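Local coordinates for neurotoxin (Clostridium botulinum, PDB 1ZB7), which cleaves synaptobrevins (VAMP1, VAMP2 and VAMP3) in the host cytosol as a zinc endopeptidase, splitting an Ala-Ala bond in VAMP2, at residues A[40-45]-A[115-120]; A[304-309]-A[314-319]; A[328-333]-A[341-346]; A[388-393]-A[417-422]. One frame throughout, in Å; residues are numbered along the deposited sequence.

Contact 1: A[40-45]-A[115-120]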
# COMPACT_ATOMS: atom_id res chain seq x y z
N ILE A 40 -28.99 -10.16 -20.14
CA ILE A 40 -29.54 -10.60 -18.87
C ILE A 40 -30.51 -9.51 -18.54
O ILE A 40 -30.32 -8.37 -18.92
CB ILE A 40 -28.44 -10.71 -17.73
CG1 ILE A 40 -27.42 -11.80 -18.04
CG2 ILE A 40 -29.10 -11.13 -16.35
CD1 ILE A 40 -25.95 -11.67 -17.39
N ASP A 41 -31.62 -9.85 -17.87
CA ASP A 41 -32.47 -8.79 -17.30
C ASP A 41 -31.70 -7.66 -16.54
O ASP A 41 -30.86 -7.91 -15.69
CB ASP A 41 -33.57 -9.37 -16.45
CG ASP A 41 -34.59 -10.18 -17.35
OD1 ASP A 41 -35.46 -9.55 -18.15
OD2 ASP A 41 -34.41 -11.42 -17.30
N ARG A 42 -32.00 -6.44 -16.96
CA ARG A 42 -31.47 -5.24 -16.41
C ARG A 42 -29.97 -4.94 -16.71
O ARG A 42 -29.47 -3.96 -16.27
CB ARG A 42 -31.82 -5.20 -14.92
CG ARG A 42 -33.38 -5.13 -14.82
CD ARG A 42 -33.79 -4.49 -13.59
NE ARG A 42 -34.88 -3.52 -13.80
CZ ARG A 42 -34.85 -2.19 -13.56
NH1 ARG A 42 -33.76 -1.43 -13.13
NH2 ARG A 42 -36.00 -1.59 -13.77
N ILE A 43 -29.37 -5.78 -17.55
CA ILE A 43 -27.94 -5.71 -17.92
C ILE A 43 -27.76 -5.67 -19.46
O ILE A 43 -28.12 -6.62 -20.19
CB ILE A 43 -27.17 -6.93 -17.34
CG1 ILE A 43 -27.40 -7.06 -15.83
CG2 ILE A 43 -25.73 -6.81 -17.68
CD1 ILE A 43 -26.60 -8.24 -15.18
N TRP A 44 -27.19 -4.58 -19.92
CA TRP A 44 -27.07 -4.22 -21.30
C TRP A 44 -25.57 -4.16 -21.69
O TRP A 44 -24.76 -3.68 -20.92
CB TRP A 44 -27.71 -2.85 -21.53
CG TRP A 44 -29.19 -2.90 -21.32
CD1 TRP A 44 -29.92 -2.79 -20.07
CD2 TRP A 44 -30.19 -3.05 -22.32
NE1 TRP A 44 -31.21 -2.85 -20.32
CE2 TRP A 44 -31.45 -3.01 -21.65
CE3 TRP A 44 -30.16 -3.21 -23.70
CZ2 TRP A 44 -32.66 -3.16 -22.31
CZ3 TRP A 44 -31.36 -3.40 -24.37
CH2 TRP A 44 -32.60 -3.34 -23.69
N ILE A 45 -25.25 -4.70 -22.88
CA ILE A 45 -23.98 -4.49 -23.56
C ILE A 45 -24.14 -3.47 -24.71
O ILE A 45 -24.95 -3.59 -25.56
CB ILE A 45 -23.41 -5.77 -24.13
CG1 ILE A 45 -23.43 -6.90 -23.11
CG2 ILE A 45 -22.01 -5.54 -24.67
CD1 ILE A 45 -22.74 -6.60 -21.79
N ALA A 115 -31.14 -6.01 -7.77
CA ALA A 115 -30.80 -4.81 -6.97
C ALA A 115 -31.11 -3.54 -7.71
O ALA A 115 -30.27 -2.69 -7.93
CB ALA A 115 -29.37 -4.84 -6.51
N ILE A 116 -32.39 -3.41 -8.07
CA ILE A 116 -32.93 -2.23 -8.72
C ILE A 116 -32.65 -1.01 -7.87
O ILE A 116 -32.87 -1.04 -6.68
CB ILE A 116 -34.43 -2.52 -8.99
CG1 ILE A 116 -34.57 -3.26 -10.28
CG2 ILE A 116 -35.37 -1.34 -8.98
CD1 ILE A 116 -34.63 -4.67 -10.00
N PRO A 117 -32.12 0.04 -8.47
CA PRO A 117 -32.02 1.33 -7.77
C PRO A 117 -33.38 1.81 -7.24
O PRO A 117 -34.45 1.49 -7.81
CB PRO A 117 -31.45 2.30 -8.83
CG PRO A 117 -31.23 1.45 -10.06
CD PRO A 117 -31.56 0.07 -9.83
N TYR A 118 -33.34 2.47 -6.09
CA TYR A 118 -34.46 3.16 -5.55
C TYR A 118 -34.94 4.22 -6.54
O TYR A 118 -34.15 4.92 -7.19
CB TYR A 118 -34.10 3.73 -4.18
CG TYR A 118 -35.29 4.29 -3.40
CD1 TYR A 118 -36.02 3.46 -2.55
CD2 TYR A 118 -35.68 5.62 -3.53
CE1 TYR A 118 -37.15 3.96 -1.81
CE2 TYR A 118 -36.82 6.13 -2.79
CZ TYR A 118 -37.54 5.27 -1.95
OH TYR A 118 -38.66 5.66 -1.26
N LEU A 119 -36.26 4.32 -6.69
CA LEU A 119 -36.92 5.42 -7.46
C LEU A 119 -36.84 6.80 -6.78
O LEU A 119 -37.81 7.34 -6.31
CB LEU A 119 -38.35 5.04 -7.78
CG LEU A 119 -38.58 3.66 -8.38
CD1 LEU A 119 -39.97 3.48 -8.74
CD2 LEU A 119 -37.68 3.37 -9.65
N GLY A 120 -35.65 7.36 -6.73
CA GLY A 120 -35.44 8.67 -6.15
C GLY A 120 -34.00 8.87 -5.72
O GLY A 120 -33.17 8.04 -5.94
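A type II beta turn from Ile40 to Ile43, which leads into strand 43-46 of the large mixed sheet, sends Arg42 out to meet Ile116 in the loop that follows helix 103-114. The turn is closed by the backbone bond from Ile43 N to Ile40 O (3.1 Å), and Arg42 occupies its positive-phi position (phi 71°). From there the arginine chain runs toward the loop, bends at chi3 (136°) and crosses the Ile116 side chain at about a right angle. Ile116 CG1 lies over one face of the guanidinium, 3.2 Å above its plane and offset toward the rim, with Arg42 CZ at 3.5 Å from Ile116 CG1. Ile116 CD1 reaches back along the chain to Arg42 CD at 3.7 Å. Pro117 CD approaches Arg42 NH1 obliquely at 4.2 Å. The same NH1 is hydrogen-bonded to Asn157 OD1, and the backbone of Arg42 also pairs with Asn157 and Leu158 beside the turn. Across the two segments the contact is therefore van der Waals packing of an aliphatic branch on a flat cation, while the hydrogen bond to Asn157 supplies a polar partner for NH1 and helps fix how the guanidinium is turned.

Contact 2: A[304-309]-A[314-319]; sequences NIVSSA and IDISLY
Ile316 reaches from the first turn of helix 316-327 into the bend made by residues 306-309. Its CB is directed at that segment and splits into two branches with different partners. CG2, anti to the backbone N (CG1 has chi1 -59°), goes to Val306, where Ile316 CG2 and Val306 CG1 are 3.9 Å apart; the two side chains meet at a slant. CG1 passes over the main chain of Ser308, 4.0 Å from Ser308 CA. At the tip, chi2 of -42° lays the methyl against the peptide that joins Ser308 to Ala309: Ile316 CD1 is 3.6 Å from Ser308 C. The same methyl comes within 4.1 Å of Ala309 CB. Residues 308-309 are a short, weakly bonded strand running parallel to strand 128-129, and Phe129 of that strand touches both Val306 and Ile316, so the little apolar cluster joins the two-stranded sheet to the start of the helix. Ala309 CB has a second neighbour in Ile314 CB, at 3.6 Å, though the outer part of the Ile314 side chain leads away. Between the two isoleucines Asp315 takes the N-cap position. Its OD2 accepts from Leu318 N at 2.9 Å, met nearly head-on by an N-H that points well at it (156°), a bond that occupies one of the amides at the helix start. One turn into the helix, the amine of Lys320 returns to the earlier segment and is hydrogen-bonded to Val306 O.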
# COMPACT_ATOMS: atom_id res chain seq x y z
N ASN A 304 -41.95 3.93 4.19
CA ASN A 304 -43.08 4.07 5.06
C ASN A 304 -43.89 5.29 4.78
O ASN A 304 -44.86 5.43 5.36
CB ASN A 304 -42.64 4.03 6.54
CG ASN A 304 -42.18 2.67 6.94
OD1 ASN A 304 -42.50 1.72 6.25
ND2 ASN A 304 -41.36 2.56 7.98
N ILE A 305 -43.43 6.22 3.96
CA ILE A 305 -44.16 7.41 3.68
C ILE A 305 -44.42 7.64 2.24
O ILE A 305 -45.08 8.59 1.94
CB ILE A 305 -43.53 8.76 4.28
CG1 ILE A 305 -42.19 9.07 3.72
CG2 ILE A 305 -43.58 8.76 5.84
CD1 ILE A 305 -41.51 10.26 4.49
N VAL A 306 -43.96 6.76 1.36
CA VAL A 306 -44.25 6.88 -0.07
C VAL A 306 -45.62 6.55 -0.31
O VAL A 306 -46.14 5.60 0.26
CB VAL A 306 -43.27 5.93 -1.04
CG1 VAL A 306 -43.79 5.87 -2.53
CG2 VAL A 306 -42.02 6.51 -1.01
N SER A 307 -46.32 7.47 -0.95
CA SER A 307 -47.79 7.32 -1.19
C SER A 307 -48.12 7.58 -2.67
O SER A 307 -49.26 7.38 -3.04
CB SER A 307 -48.46 8.28 -0.35
OG SER A 307 -48.07 9.54 -0.74
N SER A 308 -47.12 7.99 -3.49
CA SER A 308 -47.36 8.15 -4.90
C SER A 308 -46.05 8.33 -5.62
O SER A 308 -44.95 8.34 -5.06
CB SER A 308 -48.32 9.33 -5.21
OG SER A 308 -47.75 10.55 -4.71
N ALA A 309 -46.19 8.44 -6.92
CA ALA A 309 -45.13 8.58 -7.82
C ALA A 309 -45.22 9.93 -8.51
O ALA A 309 -46.28 10.46 -8.65
CB ALA A 309 -45.20 7.46 -8.82
N ILE A 314 -46.31 4.08 -12.39
CA ILE A 314 -45.55 3.46 -11.30
C ILE A 314 -46.53 2.87 -10.30
O ILE A 314 -47.30 3.56 -9.70
CB ILE A 314 -44.55 4.44 -10.59
CG1 ILE A 314 -43.50 4.96 -11.58
CG2 ILE A 314 -43.82 3.77 -9.39
CD1 ILE A 314 -42.52 3.96 -12.03
N ASP A 315 -46.49 1.59 -10.10
CA ASP A 315 -47.35 0.94 -9.15
C ASP A 315 -46.59 0.86 -7.84
O ASP A 315 -45.65 0.09 -7.74
CB ASP A 315 -47.67 -0.46 -9.62
CG ASP A 315 -48.64 -1.18 -8.66
OD1 ASP A 315 -49.87 -1.16 -8.96
OD2 ASP A 315 -48.18 -1.68 -7.62
N ILE A 316 -46.99 1.68 -6.88
CA ILE A 316 -46.28 1.86 -5.61
C ILE A 316 -46.02 0.59 -4.79
O ILE A 316 -44.89 0.39 -4.30
CB ILE A 316 -47.10 2.80 -4.67
CG1 ILE A 316 -47.33 4.16 -5.32
CG2 ILE A 316 -46.37 3.05 -3.40
CD1 ILE A 316 -46.18 4.71 -6.01
N SER A 317 -47.06 -0.20 -4.57
CA SER A 317 -46.95 -1.44 -3.76
C SER A 317 -46.06 -2.45 -4.43
O SER A 317 -45.36 -3.17 -3.81
CB SER A 317 -48.33 -2.09 -3.61
OG SER A 317 -49.09 -1.26 -2.71
N LEU A 318 -46.10 -2.54 -5.72
CA LEU A 318 -45.20 -3.42 -6.39
C LEU A 318 -43.69 -3.04 -6.08
O LEU A 318 -42.88 -3.86 -5.72
CB LEU A 318 -45.46 -3.26 -7.88
CG LEU A 318 -44.54 -3.98 -8.78
CD1 LEU A 318 -44.39 -5.49 -8.33
CD2 LEU A 318 -45.13 -3.89 -10.12
N TYR A 319 -43.35 -1.76 -6.19
CA TYR A 319 -42.02 -1.32 -5.95
C TYR A 319 -41.64 -1.35 -4.48
O TYR A 319 -40.52 -1.59 -4.20
CB TYR A 319 -41.85 0.09 -6.52
CG TYR A 319 -41.55 0.01 -7.97
CD1 TYR A 319 -42.60 0.12 -8.90
CD2 TYR A 319 -40.26 -0.22 -8.42
CE1 TYR A 319 -42.32 0.02 -10.26
CE2 TYR A 319 -40.00 -0.27 -9.77
CZ TYR A 319 -41.03 -0.19 -10.66
OH TYR A 319 -40.86 -0.32 -11.95

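Contact 3: A[328-333]-A[341-346]; sequences DFVEDP and KDKFDK
Asp328 OD1 receives Lys343 NZ at 3.1 Å in a salt bridge that is also a hydrogen bond. The amine arrives on the syn side of the carboxylate but 30° out of its plane. Asp328 follows helix 316-327 with positive phi, and its CG is swung anti to the backbone N, chi1 -164°, which carries the carboxylate toward helix 341-354. The lysine chain crosses it at about a right angle, extended as far as CE and then turned at chi4 (-93°) to bring NZ down on OD1. On the way its methylenes pass Val330, with Lys343 CD at 3.7 Å and Lys343 CE at 3.8 Å from Val330 CG1. A water is modelled between Asp328 OD2 and Lys343 O, but implausibly close to both, so this bridge is doubtful. Val330 belongs to the small hairpin of strands 330-331 and 337-338, so the contact joins this hairpin and the end of one helix to the first turn of the next. Ion pairing at the tip and aliphatic packing along the chain both involve Lys343, and the carboxylate would probably favour the charged form of its amine at this partly exposed edge.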
# COMPACT_ATOMS: atom_id res chain seq x y z
N ASP A 328 -34.02 -6.62 2.11
CA ASP A 328 -34.43 -7.63 3.08
C ASP A 328 -35.01 -7.03 4.39
O ASP A 328 -34.77 -7.49 5.49
CB ASP A 328 -33.26 -8.57 3.30
CG ASP A 328 -33.65 -9.87 3.98
OD1 ASP A 328 -34.82 -10.21 4.07
OD2 ASP A 328 -32.71 -10.57 4.44
N PHE A 329 -35.82 -5.98 4.22
CA PHE A 329 -36.59 -5.34 5.30
C PHE A 329 -37.61 -6.29 5.88
O PHE A 329 -38.07 -7.20 5.19
CB PHE A 329 -37.34 -4.15 4.74
CG PHE A 329 -36.46 -3.03 4.26
CD1 PHE A 329 -35.26 -2.71 4.89
CD2 PHE A 329 -36.84 -2.26 3.14
CE1 PHE A 329 -34.48 -1.67 4.44
CE2 PHE A 329 -36.05 -1.20 2.71
CZ PHE A 329 -34.87 -0.93 3.37
N VAL A 330 -37.95 -6.08 7.16
CA VAL A 330 -39.11 -6.73 7.76
C VAL A 330 -40.32 -5.79 7.69
O VAL A 330 -40.19 -4.59 7.62
CB VAL A 330 -38.84 -7.32 9.15
CG1 VAL A 330 -37.86 -8.48 8.98
CG2 VAL A 330 -38.27 -6.28 10.15
N GLU A 331 -41.48 -6.38 7.60
CA GLU A 331 -42.72 -5.65 7.41
C GLU A 331 -43.58 -6.02 8.56
O GLU A 331 -43.71 -7.19 8.80
CB GLU A 331 -43.45 -6.12 6.14
CG GLU A 331 -44.45 -5.10 5.67
CD GLU A 331 -45.13 -5.46 4.42
OE1 GLU A 331 -44.50 -6.14 3.56
OE2 GLU A 331 -46.27 -4.98 4.29
N ASP A 332 -44.11 -5.05 9.29
CA ASP A 332 -44.98 -5.36 10.43
C ASP A 332 -46.43 -5.47 9.94
O ASP A 332 -46.72 -5.21 8.73
CB ASP A 332 -44.72 -4.38 11.60
CG ASP A 332 -45.32 -2.99 11.41
OD1 ASP A 332 -46.00 -2.65 10.40
OD2 ASP A 332 -45.10 -2.19 12.34
N PRO A 333 -47.32 -5.92 10.83
CA PRO A 333 -48.72 -6.07 10.45
C PRO A 333 -49.44 -4.79 9.95
O PRO A 333 -50.59 -4.90 9.44
CB PRO A 333 -49.38 -6.62 11.76
CG PRO A 333 -48.21 -7.37 12.44
CD PRO A 333 -47.05 -6.41 12.22
N LYS A 341 -31.60 -6.33 12.50
CA LYS A 341 -30.16 -6.36 12.70
C LYS A 341 -29.52 -7.66 12.22
O LYS A 341 -28.51 -7.61 11.61
CB LYS A 341 -29.77 -6.10 14.17
CG LYS A 341 -30.08 -4.66 14.71
CD LYS A 341 -29.63 -3.44 13.81
CE LYS A 341 -30.36 -2.08 14.22
NZ LYS A 341 -31.62 -1.73 13.35
N ASP A 342 -30.11 -8.80 12.45
CA ASP A 342 -29.54 -10.05 11.93
C ASP A 342 -29.63 -10.15 10.41
O ASP A 342 -28.69 -10.61 9.74
CB ASP A 342 -30.24 -11.26 12.56
CG ASP A 342 -29.89 -11.40 14.05
OD1 ASP A 342 -28.69 -11.26 14.35
OD2 ASP A 342 -30.80 -11.65 14.92
N LYS A 343 -30.73 -9.67 9.85
CA LYS A 343 -30.88 -9.73 8.42
C LYS A 343 -29.91 -8.77 7.72
O LYS A 343 -29.43 -9.08 6.65
CB LYS A 343 -32.33 -9.46 8.02
CG LYS A 343 -33.25 -10.62 8.31
CD LYS A 343 -34.68 -10.19 8.12
CE LYS A 343 -35.58 -11.37 8.05
NZ LYS A 343 -35.74 -11.73 6.59
N PHE A 344 -29.68 -7.60 8.32
CA PHE A 344 -28.77 -6.62 7.75
C PHE A 344 -27.36 -7.19 7.79
O PHE A 344 -26.60 -7.11 6.82
CB PHE A 344 -28.85 -5.27 8.49
CG PHE A 344 -27.80 -4.32 8.07
CD1 PHE A 344 -27.93 -3.58 6.88
CD2 PHE A 344 -26.61 -4.25 8.78
CE1 PHE A 344 -26.90 -2.76 6.42
CE2 PHE A 344 -25.57 -3.41 8.33
CZ PHE A 344 -25.73 -2.67 7.14
N ASP A 345 -27.01 -7.72 8.96
CA ASP A 345 -25.66 -8.27 9.21
C ASP A 345 -25.29 -9.35 8.21
O ASP A 345 -24.21 -9.35 7.62
CB ASP A 345 -25.61 -8.82 10.65
CG ASP A 345 -24.22 -9.06 11.13
OD1 ASP A 345 -23.56 -8.08 11.59
OD2 ASP A 345 -23.79 -10.24 11.05
N LYS A 346 -26.21 -10.28 7.99
CA LYS A 346 -25.97 -11.35 7.03
C LYS A 346 -25.85 -10.84 5.56
O LYS A 346 -25.03 -11.37 4.78
CB LYS A 346 -27.05 -12.46 7.18
CG LYS A 346 -27.12 -13.43 5.92
CD LYS A 346 -27.89 -14.81 6.11
CE LYS A 346 -26.89 -16.06 6.12
NZ LYS A 346 -26.48 -16.45 7.56
O HOH W 1 -30.36 -10.79 5.18

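Contact 4: A[388-393]-A[417-422]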
# COMPACT_ATOMS: atom_id res chain seq x y z
N ASN A 388 -11.96 -21.87 -28.30
CA ASN A 388 -12.06 -22.88 -27.23
C ASN A 388 -10.83 -23.80 -27.03
O ASN A 388 -10.70 -24.41 -25.99
CB ASN A 388 -13.35 -23.70 -27.31
CG ASN A 388 -14.59 -22.88 -26.99
OD1 ASN A 388 -14.66 -22.13 -26.01
ND2 ASN A 388 -15.58 -23.04 -27.81
N THR A 389 -9.87 -23.79 -27.94
CA THR A 389 -8.58 -24.45 -27.64
C THR A 389 -7.69 -23.66 -26.70
O THR A 389 -6.67 -24.19 -26.21
CB THR A 389 -7.80 -24.78 -28.92
OG1 THR A 389 -7.43 -23.57 -29.56
CG2 THR A 389 -8.67 -25.60 -29.89
N ILE A 390 -8.11 -22.41 -26.39
CA ILE A 390 -7.28 -21.45 -25.65
C ILE A 390 -8.04 -20.89 -24.43
O ILE A 390 -7.45 -20.62 -23.42
CB ILE A 390 -6.87 -20.21 -26.57
CG1 ILE A 390 -6.01 -20.62 -27.78
CG2 ILE A 390 -6.16 -19.09 -25.75
CD1 ILE A 390 -4.56 -20.80 -27.45
N TYR A 391 -9.33 -20.61 -24.56
CA TYR A 391 -10.12 -20.06 -23.46
C TYR A 391 -11.48 -20.66 -23.48
O TYR A 391 -12.18 -20.52 -24.46
CB TYR A 391 -10.16 -18.53 -23.54
CG TYR A 391 -10.77 -17.85 -22.38
CD1 TYR A 391 -10.06 -17.63 -21.22
CD2 TYR A 391 -12.10 -17.46 -22.41
CE1 TYR A 391 -10.64 -17.01 -20.13
CE2 TYR A 391 -12.69 -16.89 -21.34
CZ TYR A 391 -11.96 -16.64 -20.19
OH TYR A 391 -12.59 -16.01 -19.11
N THR A 392 -11.85 -21.32 -22.38
CA THR A 392 -13.19 -21.96 -22.26
C THR A 392 -14.01 -21.36 -21.10
O THR A 392 -13.47 -20.79 -20.13
CB THR A 392 -13.11 -23.50 -22.07
OG1 THR A 392 -12.61 -23.78 -20.76
CG2 THR A 392 -12.23 -24.18 -23.14
N GLN A 393 -15.33 -21.49 -21.23
CA GLN A 393 -16.26 -21.13 -20.20
C GLN A 393 -15.95 -21.75 -18.86
O GLN A 393 -15.95 -21.06 -17.81
CB GLN A 393 -17.66 -21.56 -20.63
CG GLN A 393 -18.29 -20.55 -21.55
CD GLN A 393 -19.76 -20.89 -21.92
OE1 GLN A 393 -20.56 -21.51 -21.09
NE2 GLN A 393 -20.13 -20.42 -23.15
N LYS A 417 2.28 -18.89 -24.16
CA LYS A 417 2.57 -17.83 -25.12
C LYS A 417 1.59 -17.70 -26.28
O LYS A 417 1.36 -16.61 -26.81
CB LYS A 417 4.00 -18.03 -25.67
CG LYS A 417 5.08 -17.78 -24.63
CD LYS A 417 6.44 -17.47 -25.30
CE LYS A 417 7.49 -16.85 -24.34
NZ LYS A 417 6.82 -15.76 -23.49
N GLU A 418 0.98 -18.79 -26.68
CA GLU A 418 0.06 -18.74 -27.81
C GLU A 418 -1.24 -17.97 -27.44
O GLU A 418 -2.01 -17.48 -28.31
CB GLU A 418 -0.23 -20.19 -28.27
CG GLU A 418 -1.13 -20.89 -27.30
CD GLU A 418 -1.38 -22.34 -27.66
OE1 GLU A 418 -2.01 -22.59 -28.72
OE2 GLU A 418 -1.03 -23.21 -26.81
N ALA A 419 -1.48 -17.80 -26.13
CA ALA A 419 -2.71 -17.18 -25.68
C ALA A 419 -2.78 -15.67 -25.95
O ALA A 419 -3.87 -15.10 -26.00
CB ALA A 419 -2.89 -17.49 -24.24
N TYR A 420 -1.64 -15.03 -26.18
CA TYR A 420 -1.56 -13.53 -26.09
C TYR A 420 -0.53 -12.98 -26.99
O TYR A 420 0.33 -13.67 -27.42
CB TYR A 420 -1.23 -13.04 -24.67
CG TYR A 420 0.18 -13.31 -24.26
CD1 TYR A 420 1.21 -12.38 -24.53
CD2 TYR A 420 0.51 -14.47 -23.59
CE1 TYR A 420 2.57 -12.66 -24.17
CE2 TYR A 420 1.81 -14.75 -23.22
CZ TYR A 420 2.84 -13.87 -23.52
OH TYR A 420 4.08 -14.22 -23.11
N GLU A 421 -0.54 -11.67 -27.15
CA GLU A 421 0.57 -10.99 -27.78
C GLU A 421 0.96 -9.73 -27.00
O GLU A 421 0.09 -9.10 -26.34
CB GLU A 421 0.22 -10.80 -29.28
CG GLU A 421 -0.50 -9.56 -29.65
CD GLU A 421 -2.02 -9.67 -30.03
OE1 GLU A 421 -2.71 -10.73 -29.90
OE2 GLU A 421 -2.53 -8.59 -30.45
N GLU A 422 2.25 -9.37 -27.02
CA GLU A 422 2.78 -8.20 -26.34
C GLU A 422 2.26 -6.98 -27.11
O GLU A 422 1.93 -7.09 -28.27
CB GLU A 422 4.30 -8.12 -26.30
CG GLU A 422 5.01 -9.17 -25.42
CD GLU A 422 4.82 -9.04 -23.90
OE1 GLU A 422 4.52 -7.98 -23.31
OE2 GLU A 422 5.07 -10.06 -23.27
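Ile390, which follows Thr389 in a loop after strand 377-381, meets Ala419 and Glu418 and alone makes the contact from this side; its two branches part to different residues. Ile390 CG2, placed anti to the backbone N by a chi1 of -63° for CG1, packs on Ala419, with Ile390 CG2 and Ala419 CB 3.9 Å apart. The other branch runs out through CG1 to CD1, which lies against Glu418, 3.4 Å from both Glu418 CG and Glu418 OE1. The glutamate takes the tight place between its backbone N and carbonyl carbon (chi1 74°) and runs extended from CG to cross Ile390 at a slant, so its CG methylene as well as its carboxylate flanks the methyl. Lys384, whose side chain touches Ile390, is hydrogen-bonded through NZ to Glu418 O. Tyr391, next in sequence, points elsewhere: its OH is hydrogen-bonded to Asp223 and its ring touches helices 82-99 and 224-239. The whole is loop packing against a single 3-10 turn, residues 417-419, which leads through Tyr420 into the short, weakly bonded strand 421-422, an outer strand of the four-stranded antiparallel sheet.

Overall arrangement
Contacts 1 and 4 are buried and each rests on one isoleucine, laid on an arginine face in contact 1 and against alanine and glutamate in contact 4. Contacts 2 and 3 lie at the surface and both involve helix 316-327, contact 2 at its start and contact 3 just past its end; the first is apolar, the second a salt bridge with aliphatic packing beside it. Contacts 1 and 2 touch directly: Tyr118 OH meets Val306 CG2 at 3.5 Å, and Leu119 CD1 lies 3.7 Å from Tyr319 CD2. Contact 4 stands apart across the chain's centre, its centre about 50 Å from that of contact 2.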